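Nitrite transporter NirC (PDB 4FC4) forms a pentameric channel of the formate/nitrite transporter family that carries nitrite into and out of the cell across the cytoplasmic membrane. Local coordinates at residues L25-S30 with P106-G111; A32-Y37 with L110-G115. One frame throughout, in Å; residues are numbered along the deposited sequence.

Contact 1: residues L25-S30 with P106-G111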
ATOM      1  N   LEU B  25      33.577  16.359  12.259  1.00 54.61           N
ATOM      2  CA  LEU B  25      32.431  16.320  13.172  1.00 56.19           C
ATOM      3  C   LEU B  25      31.126  15.887  12.490  1.00 52.06           C
ATOM      4  O   LEU B  25      30.427  14.994  12.975  1.00 55.19           O
ATOM      5  CB  LEU B  25      32.236  17.684  13.868  1.00 56.61           C
ATOM      6  CG  LEU B  25      30.991  17.834  14.782  1.00 58.98           C
ATOM      7  CD1 LEU B  25      31.019  16.861  15.965  1.00 55.67           C
ATOM      8  CD2 LEU B  25      30.780  19.286  15.228  1.00 56.09           C
ATOM      9  N   GLY B  26      30.785  16.541  11.387  1.00 51.14           N
ATOM     10  CA  GLY B  26      29.556  16.179  10.635  1.00 48.84           C
ATOM     11  C   GLY B  26      29.648  14.763  10.103  1.00 47.10           C
ATOM     12  O   GLY B  26      28.678  14.075  10.109  1.00 42.01           O
ATOM     13  N   PHE B  27      30.848  14.317   9.690  1.00 48.76           N
ATOM     14  CA  PHE B  27      31.090  12.904   9.376  1.00 47.53           C
ATOM     15  C   PHE B  27      30.655  11.961  10.503  1.00 47.17           C
ATOM     16  O   PHE B  27      29.946  10.994  10.255  1.00 46.55           O
ATOM     17  CB  PHE B  27      32.560  12.598   8.969  1.00 50.21           C
ATOM     18  CG  PHE B  27      32.693  11.237   8.358  1.00 51.11           C
ATOM     19  CD1 PHE B  27      32.403  11.038   7.003  1.00 49.01           C
ATOM     20  CD2 PHE B  27      32.992  10.118   9.156  1.00 48.67           C
ATOM     21  CE1 PHE B  27      32.486   9.767   6.447  1.00 47.61           C
ATOM     22  CE2 PHE B  27      33.029   8.854   8.600  1.00 45.79           C
ATOM     23  CZ  PHE B  27      32.797   8.678   7.244  1.00 45.48           C
ATOM     24  N   TRP B  28      31.066  12.255  11.736  1.00 48.05           N
ATOM     25  CA  TRP B  28      30.728  11.387  12.850  1.00 48.71           C
ATOM     26  C   TRP B  28      29.300  11.497  13.230  1.00 46.82           C
ATOM     27  O   TRP B  28      28.672  10.452  13.520  1.00 45.13           O
ATOM     28  CB  TRP B  28      31.630  11.602  14.060  1.00 52.46           C
ATOM     29  CG  TRP B  28      33.007  11.085  13.779  1.00 59.79           C
ATOM     30  CD1 TRP B  28      34.064  11.773  13.215  1.00 64.12           C
ATOM     31  CD2 TRP B  28      33.511   9.711  13.981  1.00 66.13           C
ATOM     32  NE1 TRP B  28      35.170  10.969  13.079  1.00 68.47           N
ATOM     33  CE2 TRP B  28      34.914   9.719  13.518  1.00 68.42           C
ATOM     34  CE3 TRP B  28      32.978   8.530  14.515  1.00 65.58           C
ATOM     35  CZ2 TRP B  28      35.724   8.586  13.585  1.00 65.32           C
ATOM     36  CZ3 TRP B  28      33.815   7.396  14.590  1.00 64.93           C
ATOM     37  CH2 TRP B  28      35.147   7.427  14.126  1.00 64.90           C
ATOM     38  N   VAL B  29      28.747  12.714  13.231  1.00 43.63           N
ATOM     39  CA  VAL B  29      27.324  12.837  13.598  1.00 46.69           C
ATOM     40  C   VAL B  29      26.478  11.988  12.613  1.00 43.79           C
ATOM     41  O   VAL B  29      25.617  11.190  12.974  1.00 44.40           O
ATOM     42  CB  VAL B  29      26.842  14.311  13.636  1.00 45.53           C
ATOM     43  CG1 VAL B  29      25.326  14.389  13.753  1.00 43.90           C
ATOM     44  CG2 VAL B  29      27.437  15.027  14.838  1.00 45.56           C
ATOM     45  N   SER B  30      26.813  12.135  11.356  1.00 45.39           N
ATOM     46  CA  SER B  30      26.049  11.608  10.276  1.00 45.44           C
ATOM     47  C   SER B  30      26.221  10.053  10.161  1.00 48.62           C
ATOM     48  O   SER B  30      25.241   9.344   9.876  1.00 44.49           O
ATOM     49  CB  SER B  30      26.419  12.420   9.023  1.00 44.24           C
ATOM     50  OG  SER B  30      25.701  11.965   7.921  1.00 52.82           O
ATOM     51  N   PRO B 106      36.526   2.281   7.418  1.00 50.08           N
ATOM     52  CA  PRO B 106      36.601   1.948   8.860  1.00 51.21           C
ATOM     53  C   PRO B 106      36.003   3.052   9.774  1.00 53.56           C
ATOM     54  O   PRO B 106      35.375   2.748  10.811  1.00 54.60           O
ATOM     55  CB  PRO B 106      38.136   1.779   9.125  1.00 52.27           C
ATOM     56  CG  PRO B 106      38.831   2.323   7.902  1.00 51.63           C
ATOM     57  CD  PRO B 106      37.843   2.168   6.755  1.00 51.12           C
ATOM     58  N   GLN B 107      36.231   4.317   9.419  1.00 53.13           N
ATOM     59  CA  GLN B 107      35.562   5.422  10.094  1.00 53.74           C
ATOM     60  C   GLN B 107      34.021   5.319  10.045  1.00 48.38           C
ATOM     61  O   GLN B 107      33.356   5.535  11.082  1.00 43.91           O
ATOM     62  CB  GLN B 107      35.899   6.739   9.445  1.00 58.82           C
ATOM     63  CG  GLN B 107      37.366   7.095   9.340  1.00 65.40           C
ATOM     64  CD  GLN B 107      37.513   8.597   9.078  1.00 71.73           C
ATOM     65  OE1 GLN B 107      38.611   9.111   9.154  1.00 63.94           O
ATOM     66  NE2 GLN B 107      36.372   9.310   8.779  1.00 65.92           N
ATOM     67  N   THR B 108      33.462   5.038   8.867  1.00 45.93           N
ATOM     68  CA  THR B 108      31.995   5.011   8.739  1.00 43.64           C
ATOM     69  C   THR B 108      31.509   3.895   9.658  1.00 45.68           C
ATOM     70  O   THR B 108      30.555   4.043  10.413  1.00 50.82           O
ATOM     71  CB  THR B 108      31.531   4.750   7.299  1.00 43.49           C
ATOM     72  OG1 THR B 108      32.283   5.554   6.369  1.00 48.42           O
ATOM     73  CG2 THR B 108      29.980   5.044   7.144  1.00 41.53           C
ATOM     74  N   TRP B 109      32.183   2.759   9.571  1.00 47.24           N
ATOM     75  CA  TRP B 109      31.932   1.619  10.432  1.00 47.26           C
ATOM     76  C   TRP B 109      31.913   2.017  11.892  1.00 48.51           C
ATOM     77  O   TRP B 109      30.961   1.681  12.585  1.00 45.04           O
ATOM     78  CB  TRP B 109      33.042   0.590  10.200  1.00 50.04           C
ATOM     79  CG  TRP B 109      32.725  -0.771  10.726  1.00 50.40           C
ATOM     80  CD1 TRP B 109      32.142  -1.832  10.036  1.00 51.12           C
ATOM     81  CD2 TRP B 109      32.937  -1.270  12.085  1.00 52.62           C
ATOM     82  NE1 TRP B 109      32.012  -2.924  10.842  1.00 50.85           N
ATOM     83  CE2 TRP B 109      32.455  -2.662  12.085  1.00 52.44           C
ATOM     84  CE3 TRP B 109      33.516  -0.746  13.260  1.00 53.16           C
ATOM     85  CZ2 TRP B 109      32.533  -3.470  13.223  1.00 54.37           C
ATOM     86  CZ3 TRP B 109      33.587  -1.576  14.404  1.00 52.92           C
ATOM     87  CH2 TRP B 109      33.141  -2.908  14.377  1.00 52.62           C
ATOM     88  N   LEU B 110      32.978   2.698  12.375  1.00 48.71           N
ATOM     89  CA  LEU B 110      33.086   3.095  13.782  1.00 48.61           C
ATOM     90  C   LEU B 110      31.944   4.032  14.196  1.00 50.29           C
ATOM     91  O   LEU B 110      31.378   3.874  15.316  1.00 47.89           O
ATOM     92  CB  LEU B 110      34.453   3.718  14.114  1.00 51.66           C
ATOM     93  CG  LEU B 110      35.688   2.768  14.180  1.00 57.90           C
ATOM     94  CD1 LEU B 110      37.002   3.524  14.328  1.00 59.57           C
ATOM     95  CD2 LEU B 110      35.607   1.651  15.244  1.00 54.85           C
ATOM     96  N   GLY B 111      31.581   4.965  13.294  1.00 46.63           N
ATOM     97  CA  GLY B 111      30.498   5.886  13.571  1.00 45.12           C
ATOM     98  C   GLY B 111      29.182   5.149  13.696  1.00 48.06           C
ATOM     99  O   GLY B 111      28.410   5.400  14.594  1.00 53.69           O
TER
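Two aromatic side chains bridge a fairly wide gap between transmembrane helices 24-51 and 98-125, in a partly buried helix-helix contact. The short segment axes stay 9.1 Å apart, and their N-to-C directions are 52° apart. F27 leaves its helix toward the other one, CG anti to the backbone N (chi1 -167°), and its ring tip runs into the T108 hydroxyl: CZ lies 3.3 Å from OG1, which sits at the ring edge. The contact is not a hydrogen bond; OG1 is hydrogen-bonded to H83 ND1 and the I104 carbonyl, so a polar atom in a buried place is satisfied while F27 packs on it. The extended chain of Q107 crosses F27 at about a right angle and brings NE2 to 3.4 Å from F27 CE2, the amide plane turned 72° from the ring. In this all-helical FNT fold, helix 3-22 closes over the same spot, with I16, L19 and S20 touching F27. W28, on the surface, swings its six-membered ring across to the second helix, where CZ3 meets L110 CB, near the indole plane, at 3.8 Å. G111 has no side chain to come between, and the ring packs on its backbone, W28 CE3 lying 3.7 Å from G111 CA.

Contact 2: residues A32-Y37 with L110-G115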
ATOM      1  N   ALA B  32      26.965   8.281  13.059  1.00 46.03           N
ATOM      2  CA  ALA B  32      26.239   7.843  14.279  1.00 44.16           C
ATOM      3  C   ALA B  32      24.741   7.781  13.958  1.00 43.48           C
ATOM      4  O   ALA B  32      24.042   6.868  14.414  1.00 43.99           O
ATOM      5  CB  ALA B  32      26.520   8.760  15.482  1.00 42.47           C
ATOM      6  N   MET B  33      24.256   8.759  13.194  1.00 40.40           N
ATOM      7  CA  MET B  33      22.865   8.781  12.820  1.00 44.18           C
ATOM      8  C   MET B  33      22.453   7.469  12.125  1.00 41.78           C
ATOM      9  O   MET B  33      21.444   6.873  12.468  1.00 43.60           O
ATOM     10  CB  MET B  33      22.542   9.989  11.931  1.00 45.61           C
ATOM     11  CG  MET B  33      22.596  11.368  12.600  1.00 45.87           C
ATOM     12  SD  MET B  33      22.022  12.635  11.423  1.00 45.60           S
ATOM     13  CE  MET B  33      21.566  14.024  12.469  1.00 44.30           C
ATOM     14  N   ALA B  34      23.240   7.003  11.160  1.00 40.15           N
ATOM     15  CA  ALA B  34      22.850   5.804  10.452  1.00 40.06           C
ATOM     16  C   ALA B  34      22.739   4.579  11.374  1.00 40.24           C
ATOM     17  O   ALA B  34      21.810   3.799  11.223  1.00 37.94           O
ATOM     18  CB  ALA B  34      23.761   5.517   9.275  1.00 39.72           C
ATOM     19  N   GLY B  35      23.676   4.415  12.318  1.00 42.67           N
ATOM     20  CA  GLY B  35      23.624   3.290  13.237  1.00 40.45           C
ATOM     21  C   GLY B  35      22.416   3.409  14.141  1.00 38.32           C
ATOM     22  O   GLY B  35      21.720   2.455  14.362  1.00 41.89           O
ATOM     23  N   ALA B  36      22.169   4.593  14.659  1.00 36.84           N
ATOM     24  CA  ALA B  36      21.000   4.844  15.489  1.00 36.17           C
ATOM     25  C   ALA B  36      19.673   4.543  14.720  1.00 34.36           C
ATOM     26  O   ALA B  36      18.775   3.846  15.266  1.00 35.79           O
ATOM     27  CB  ALA B  36      21.037   6.277  16.028  1.00 35.02           C
ATOM     28  N   TYR B  37      19.586   4.997  13.459  1.00 34.44           N
ATOM     29  CA  TYR B  37      18.373   4.820  12.629  1.00 35.54           C
ATOM     30  C   TYR B  37      18.122   3.372  12.360  1.00 38.71           C
ATOM     31  O   TYR B  37      16.985   2.899  12.545  1.00 35.89           O
ATOM     32  CB  TYR B  37      18.465   5.567  11.308  1.00 34.44           C
ATOM     33  CG  TYR B  37      18.498   7.109  11.451  1.00 36.09           C
ATOM     34  CD1 TYR B  37      18.211   7.751  12.688  1.00 33.44           C
ATOM     35  CD2 TYR B  37      18.791   7.904  10.347  1.00 31.80           C
ATOM     36  CE1 TYR B  37      18.250   9.106  12.787  1.00 32.90           C
ATOM     37  CE2 TYR B  37      18.830   9.264  10.448  1.00 32.71           C
ATOM     38  CZ  TYR B  37      18.571   9.865  11.657  1.00 33.48           C
ATOM     39  OH  TYR B  37      18.675  11.246  11.703  1.00 36.60           O
ATOM     40  N   LEU B 110      32.978   2.698  12.375  1.00 48.71           N
ATOM     41  CA  LEU B 110      33.086   3.095  13.782  1.00 48.61           C
ATOM     42  C   LEU B 110      31.944   4.032  14.196  1.00 50.29           C
ATOM     43  O   LEU B 110      31.378   3.874  15.316  1.00 47.89           O
ATOM     44  CB  LEU B 110      34.453   3.718  14.114  1.00 51.66           C
ATOM     45  CG  LEU B 110      35.688   2.768  14.180  1.00 57.90           C
ATOM     46  CD1 LEU B 110      37.002   3.524  14.328  1.00 59.57           C
ATOM     47  CD2 LEU B 110      35.607   1.651  15.244  1.00 54.85           C
ATOM     48  N   GLY B 111      31.581   4.965  13.294  1.00 46.63           N
ATOM     49  CA  GLY B 111      30.498   5.886  13.571  1.00 45.12           C
ATOM     50  C   GLY B 111      29.182   5.149  13.696  1.00 48.06           C
ATOM     51  O   GLY B 111      28.410   5.400  14.594  1.00 53.69           O
ATOM     52  N   ASN B 112      28.906   4.257  12.753  1.00 47.45           N
ATOM     53  CA  ASN B 112      27.724   3.416  12.793  1.00 45.94           C
ATOM     54  C   ASN B 112      27.610   2.654  14.118  1.00 48.70           C
ATOM     55  O   ASN B 112      26.505   2.538  14.671  1.00 45.83           O
ATOM     56  CB  ASN B 112      27.757   2.437  11.638  1.00 41.64           C
ATOM     57  CG  ASN B 112      27.484   3.096  10.307  1.00 48.43           C
ATOM     58  OD1 ASN B 112      27.604   2.436   9.290  1.00 51.43           O
ATOM     59  ND2 ASN B 112      27.100   4.407  10.297  1.00 48.65           N
ATOM     60  N   LEU B 113      28.761   2.189  14.633  1.00 45.99           N
ATOM     61  CA  LEU B 113      28.822   1.433  15.899  1.00 48.98           C
ATOM     62  C   LEU B 113      28.429   2.327  17.088  1.00 49.77           C
ATOM     63  O   LEU B 113      27.538   1.956  17.861  1.00 50.63           O
ATOM     64  CB  LEU B 113      30.188   0.740  16.091  1.00 45.99           C
ATOM     65  CG  LEU B 113      30.427  -0.111  17.362  1.00 49.92           C
ATOM     66  CD1 LEU B 113      29.546  -1.380  17.428  1.00 44.91           C
ATOM     67  CD2 LEU B 113      31.922  -0.444  17.554  1.00 41.17           C
ATOM     68  N   VAL B 114      29.029   3.520  17.172  1.00 48.21           N
ATOM     69  CA  VAL B 114      28.656   4.513  18.167  1.00 45.51           C
ATOM     70  C   VAL B 114      27.131   4.789  18.153  1.00 47.15           C
ATOM     71  O   VAL B 114      26.501   4.798  19.212  1.00 48.05           O
ATOM     72  CB  VAL B 114      29.457   5.806  17.955  1.00 46.20           C
ATOM     73  CG1 VAL B 114      28.850   6.967  18.744  1.00 42.98           C
ATOM     74  CG2 VAL B 114      30.957   5.596  18.342  1.00 44.17           C
ATOM     75  N   GLY B 115      26.527   4.976  16.980  1.00 41.08           N
ATOM     76  CA  GLY B 115      25.105   5.339  16.927  1.00 42.62           C
ATOM     77  C   GLY B 115      24.261   4.156  17.347  1.00 43.06           C
ATOM     78  O   GLY B 115      23.199   4.321  17.973  1.00 43.34           O
TER
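Backbone meets backbone here, through three CA-H...O contacts that run in both directions. G115 CA points its hydrogen at A32 O over 3.1 Å, nearly straight at 160°; G35 CA does the same to N112 O at 3.3 Å, equally straight; A32 CA approaches G111 O, also at 3.3 Å but more bent. Such closeness needs tiny residues. Where G35 and G115 face the other helix there is no side chain, and N112 O and A32 O take up that side, while the methyl of A36 just fits, CB resting 3.5 Å from G115 O. The result is a glycine- and alanine-lined crossing of transmembrane helices, at -48° with the segment axes 6.1 Å apart, buried within the FNT channel subunit. N112 supplies the polar side chain among the touching residues. Its CG stands anti to the carbonyl carbon (chi1 -73°), and ND2 lies 3.7 Å from A34 CB. The amide is gripped at both ends: ND2 bonds to the carbonyls of S31 and E78, and OD1 accepts from F80 N, which fixes its rotation. Farther out, A36 packs on W162 of a neighbouring subunit, and the Y37 hydroxyl hydrogen-bonds that of Y245 of that neighbouring subunit.

Overall arrangement
Both contacts join helices 24-51 and 98-125, and they overlap at L110 and G111, their centres about 7 Å apart. Contact 1 is partly buried and its centre lies farther from the centre of the chain, about 14 Å against about 10 Å for contact 2, which is buried. From the first to the second the segment axes draw closer, and the chemistry changes accordingly: long and aromatic side chains span the wider end, whereas glycine and alanine allow direct backbone contact at the narrower one. G111 belongs to both, packing against the W28 ring in contact 1 and offering its carbonyl oxygen to A32 CA in contact 2. Helix 24-51 also meets a neighbouring subunit beside each contact.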